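Local coordinates for Peptide/nickel transport system substrate-binding protein (Listeria monocytogenes serotype 1/2a, PDB 5KZT) that binds a peptide and probably hands such peptides to a membrane transporter for uptake into the cell, at residues A63-K68 with T77-E82; T266-S271 with Q496-Y501. One frame throughout, in Å; residues are numbered along the deposited sequence. Where two conformers were deposited one is given.

Interaction 1 of 2, residues A63-K68 with T77-E82; sequences AAEEPK and TIKLRE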
# COMPACT_ATOMS: atom_id res chain seq x y z
N ALA A 63 10.64 -9.33 19.00
CA ALA A 63 11.47 -10.49 19.26
C ALA A 63 12.64 -10.03 20.10
O ALA A 63 13.26 -9.02 19.77
CB ALA A 63 11.95 -11.09 17.96
N ALA A 64 12.92 -10.77 21.18
CA ALA A 64 13.97 -10.42 22.14
C ALA A 64 15.38 -10.66 21.60
O ALA A 64 16.32 -10.02 22.04
CB ALA A 64 13.79 -11.17 23.46
N GLU A 65 15.52 -11.61 20.68
CA GLU A 65 16.81 -11.92 20.08
C GLU A 65 16.62 -12.58 18.71
O GLU A 65 15.49 -12.87 18.31
CB GLU A 65 17.64 -12.81 21.03
CG GLU A 65 17.02 -14.18 21.30
CD GLU A 65 17.76 -15.00 22.36
OE1 GLU A 65 18.17 -14.43 23.39
OE2 GLU A 65 17.91 -16.23 22.17
N GLU A 66 17.73 -12.80 18.01
CA GLU A 66 17.73 -13.44 16.68
C GLU A 66 17.16 -14.85 16.81
O GLU A 66 17.58 -15.58 17.69
CB GLU A 66 19.16 -13.57 16.12
CG GLU A 66 19.92 -12.26 15.94
CD GLU A 66 19.23 -11.34 14.95
OE1 GLU A 66 19.35 -11.59 13.73
OE2 GLU A 66 18.57 -10.37 15.39
N PRO A 67 16.18 -15.22 15.97
CA PRO A 67 15.56 -16.54 16.13
C PRO A 67 16.50 -17.70 15.87
O PRO A 67 17.49 -17.55 15.18
CB PRO A 67 14.45 -16.57 15.07
CG PRO A 67 14.66 -15.39 14.23
CD PRO A 67 15.49 -14.40 14.96
N LYS A 68 16.15 -18.84 16.44
CA LYS A 68 16.76 -20.11 16.05
C LYS A 68 16.01 -20.57 14.80
O LYS A 68 14.77 -20.59 14.79
CB LYS A 68 16.64 -21.13 17.18
CG LYS A 68 16.98 -22.55 16.79
CD LYS A 68 17.15 -23.45 18.00
CE LYS A 68 15.83 -23.80 18.68
NZ LYS A 68 16.07 -24.55 19.95
N THR A 77 12.07 -20.54 15.67
CA THR A 77 11.79 -20.53 17.12
C THR A 77 12.21 -19.16 17.67
O THR A 77 13.39 -18.81 17.65
CB THR A 77 12.53 -21.67 17.84
OG1 THR A 77 12.22 -22.92 17.19
CG2 THR A 77 12.13 -21.75 19.31
N ILE A 78 11.24 -18.39 18.15
CA ILE A 78 11.39 -16.96 18.40
C ILE A 78 11.07 -16.63 19.85
O ILE A 78 9.98 -16.92 20.31
CB ILE A 78 10.45 -16.14 17.51
CG1 ILE A 78 10.75 -16.43 16.02
CG2 ILE A 78 10.61 -14.64 17.77
CD1 ILE A 78 9.71 -15.91 15.05
N LYS A 79 12.03 -16.04 20.56
CA LYS A 79 11.84 -15.60 21.93
C LYS A 79 11.31 -14.18 21.87
O LYS A 79 11.79 -13.38 21.09
CB LYS A 79 13.14 -15.68 22.73
CG LYS A 79 13.63 -17.11 22.86
CD LYS A 79 14.95 -17.20 23.58
CE LYS A 79 14.83 -16.85 25.05
NZ LYS A 79 15.63 -17.81 25.84
N LEU A 80 10.32 -13.89 22.71
CA LEU A 80 9.67 -12.58 22.73
C LEU A 80 10.19 -11.72 23.88
O LEU A 80 10.61 -12.25 24.90
CB LEU A 80 8.17 -12.76 22.87
CG LEU A 80 7.49 -13.58 21.79
CD1 LEU A 80 6.01 -13.72 22.09
CD2 LEU A 80 7.73 -12.94 20.43
N ARG A 81 10.12 -10.40 23.72
CA ARG A 81 10.48 -9.48 24.79
C ARG A 81 9.59 -9.72 26.01
O ARG A 81 8.37 -9.75 25.91
CB ARG A 81 10.34 -8.02 24.33
CG ARG A 81 11.37 -7.59 23.30
CD ARG A 81 11.54 -6.09 23.32
NE ARG A 81 12.28 -5.68 24.50
CZ ARG A 81 13.61 -5.53 24.56
NH1 ARG A 81 14.39 -5.74 23.49
NH2 ARG A 81 14.16 -5.14 25.71
N GLU A 82 10.19 -9.86 27.18
CA GLU A 82 9.43 -10.03 28.41
C GLU A 82 9.07 -8.72 29.08
O GLU A 82 8.37 -8.73 30.09
CB GLU A 82 10.18 -10.96 29.35
CG GLU A 82 10.40 -12.29 28.64
CD GLU A 82 10.99 -13.39 29.48
OE1 GLU A 82 11.34 -14.42 28.85
OE2 GLU A 82 11.07 -13.25 30.72
O HOH W 1 13.89 -6.47 20.64
O HOH W 2 14.42 -15.32 19.18
O HOH W 3 13.68 -23.66 14.93

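Interaction 2 of 2, residues T266-S271 with Q496-Y501; sequences TVNNSS and QRSTAY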
# COMPACT_ATOMS: atom_id res chain seq x y z
N THR A 266 12.26 15.59 -2.35
CA THR A 266 11.57 14.63 -3.19
C THR A 266 11.75 13.26 -2.56
O THR A 266 12.85 12.91 -2.14
CB THR A 266 12.15 14.55 -4.62
OG1 THR A 266 12.31 15.86 -5.17
CG2 THR A 266 11.23 13.77 -5.53
N VAL A 267 10.67 12.49 -2.52
CA VAL A 267 10.69 11.15 -1.96
C VAL A 267 10.29 10.21 -3.11
O VAL A 267 9.23 10.40 -3.69
CB VAL A 267 9.69 11.08 -0.79
CG1 VAL A 267 9.44 9.65 -0.32
CG2 VAL A 267 10.20 11.95 0.36
N ASN A 268 11.16 9.24 -3.43
CA ASN A 268 10.82 8.16 -4.37
C ASN A 268 10.11 7.08 -3.58
O ASN A 268 10.68 6.48 -2.68
CB ASN A 268 12.07 7.57 -5.03
CG ASN A 268 11.76 6.38 -5.94
OD1 ASN A 268 10.59 6.07 -6.26
ND2 ASN A 268 12.83 5.69 -6.36
N ASN A 269 8.87 6.83 -3.93
CA ASN A 269 8.03 5.90 -3.19
C ASN A 269 8.13 4.44 -3.69
O ASN A 269 7.54 3.56 -3.09
CB ASN A 269 6.57 6.40 -3.25
CG ASN A 269 6.39 7.81 -2.65
OD1 ASN A 269 6.44 8.81 -3.36
ND2 ASN A 269 6.20 7.89 -1.34
N SER A 270 8.85 4.19 -4.79
CA SER A 270 8.87 2.87 -5.48
C SER A 270 7.46 2.27 -5.66
O SER A 270 7.27 1.06 -5.57
CB SER A 270 9.77 1.86 -4.75
OG SER A 270 11.12 2.29 -4.73
N SER A 271 6.50 3.15 -5.95
CA SER A 271 5.10 2.80 -6.09
C SER A 271 4.70 3.03 -7.53
O SER A 271 5.27 3.91 -8.21
CB SER A 271 4.27 3.64 -5.14
OG SER A 271 4.63 3.33 -3.80
N GLN A 496 5.39 6.02 -12.17
CA GLN A 496 6.13 5.58 -11.00
C GLN A 496 6.17 6.78 -10.09
O GLN A 496 6.66 7.85 -10.49
CB GLN A 496 7.55 5.18 -11.38
CG GLN A 496 7.63 4.16 -12.50
CD GLN A 496 9.07 3.87 -12.89
OE1 GLN A 496 9.83 3.37 -12.06
NE2 GLN A 496 9.46 4.23 -14.13
N ARG A 497 5.67 6.63 -8.87
CA ARG A 497 5.37 7.80 -8.04
C ARG A 497 6.57 8.32 -7.26
O ARG A 497 7.28 7.55 -6.61
CB ARG A 497 4.24 7.47 -7.08
CG ARG A 497 3.51 8.68 -6.52
CD ARG A 497 3.73 8.89 -5.06
NE ARG A 497 2.97 8.01 -4.17
CZ ARG A 497 1.74 8.24 -3.68
NH1 ARG A 497 1.19 7.35 -2.87
NH2 ARG A 497 1.02 9.32 -3.99
N SER A 498 6.80 9.62 -7.36
CA SER A 498 7.57 10.38 -6.37
C SER A 498 6.65 11.44 -5.78
O SER A 498 5.63 11.79 -6.38
CB SER A 498 8.81 11.01 -6.99
OG SER A 498 9.83 10.05 -7.21
N THR A 499 7.02 11.95 -4.60
CA THR A 499 6.21 12.92 -3.87
C THR A 499 7.12 14.09 -3.49
O THR A 499 8.25 13.88 -3.04
CB THR A 499 5.58 12.30 -2.61
OG1 THR A 499 4.85 11.12 -2.96
CG2 THR A 499 4.63 13.27 -1.94
N ALA A 500 6.66 15.30 -3.73
CA ALA A 500 7.43 16.51 -3.41
C ALA A 500 6.84 17.18 -2.18
O ALA A 500 5.62 17.19 -1.99
CB ALA A 500 7.44 17.48 -4.58
N TYR A 501 7.72 17.77 -1.38
CA TYR A 501 7.35 18.44 -0.14
C TYR A 501 8.22 19.66 0.06
O TYR A 501 9.34 19.73 -0.46
CB TYR A 501 7.60 17.57 1.09
CG TYR A 501 6.88 16.24 1.18
CD1 TYR A 501 7.42 15.10 0.61
CD2 TYR A 501 5.70 16.13 1.90
CE1 TYR A 501 6.77 13.87 0.71
CE2 TYR A 501 5.03 14.91 2.01
CZ TYR A 501 5.58 13.78 1.42
OH TYR A 501 4.94 12.57 1.53
O HOH W 4 8.12 4.97 -7.90

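Interaction 1 of 2, residues A63-K68 with T77-E82
T77 and K68 pair as antiparallel strand neighbours. T77 N gives a nearly straight bond (174°) to K68 O at 2.8 Å, and K68 N returns one to T77 O at 3.0 Å. Their side chains lie side by side, pointing the same way; the bend at chi3 (74°) swings CE of K68 back toward the threonine, whose OG1 meets a water that donates to K68 O. I78, branched at CB, reaches two neighbours: CG1 touches P67 CB at 3.8 Å, while CG2 meets A63 CB likewise at 3.8 Å. Opposite K79 the other segment bows outward, and a water fills in, accepting from K79 N and donating to E65 O. K79 O takes the A64 N-H at 2.8 Å, tilted 33° from the carbonyl plane. On the surface K79 crosses E65, with CD 3.4 Å from E65 OE2; the charged ends, NZ and OE2, stay 4.6 Å apart, so any attraction is probably modest. L80 passes beside A63 by backbone alone. R81 lays CG 4.0 Å from A64 CA, while its guanidinium reaches A63 O through water and forms a salt bridge with D83. Strand 68-69 edges an antiparallel sheet; beyond it strand 75-79 meets strand 145-149, I78 bonding by backbone to L146. L80, just past strand 75-79, bonds to Y144 and, leucine suiting an apolar core, packs against A94 and Y97 of helix 94-105.

Interaction 2 of 2, residues T266-S271 with Q496-Y501
V267 and T499 exchange paired backbone bonds, V267 N to T499 O and T499 N to V267 O, each 2.8 Å. On the face carrying V267 and T499, V267 CG2, turned beside its own backbone N, meets CE1 of the Y501 ring obliquely at 3.9 Å. On the other face the small S498 suits the close N268-S498 pair: S498 CB lies 3.4 Å from V267 O, and T266 CG2 4.0 Å from that CB. Beyond it regular pairing breaks down: R497 O accepts from N269 N at 3.2 Å and R497 N donates to S271 O at 2.8 Å. An Asx turn lies here: N268 OD1 accepts the S270 N-H at 3.0 Å, the donor 54° out of the amide plane. Strands 264-277 and 491-503 pair in a mixed sheet, consistent with the interlobe connecting strands of this solute-binding family. Bent at chi2 (-112°), R497 runs obliquely past N269, their flat groups 58° apart; its buried NE has no polar partner. Its NH2 bonds the backbone of the bound peptide; S271 OG, in one of two conformers, doubtfully bonds an acidic side chain there. Farther out, Q496 is held by E324 and P317, while R247 makes a cation-pi contact with Y501.

How the interactions relate
From the N terminus, interaction 1 comes first: segment 63-68 leads into strand 68-69, and eight residues later the chain returns in 77-82, closing a short local turn on the edge of a four-stranded antiparallel sheet. Only after that contact is complete does 266-271 appear, and 224 residues, including many helices, intervene before 496-501, on strand 491-503, comes back to meet it. The two closures therefore follow in series, neither nested nor crossed. Interaction 1 joins the outermost strand 68-69 to its neighbour 75-79, its centre 28 Å from that of the chain; interaction 2 joins distant parts of the sequence in the mixed sheet beside the bound peptide. Their centres lie 35 Å apart and their nearest atoms about 25 Å.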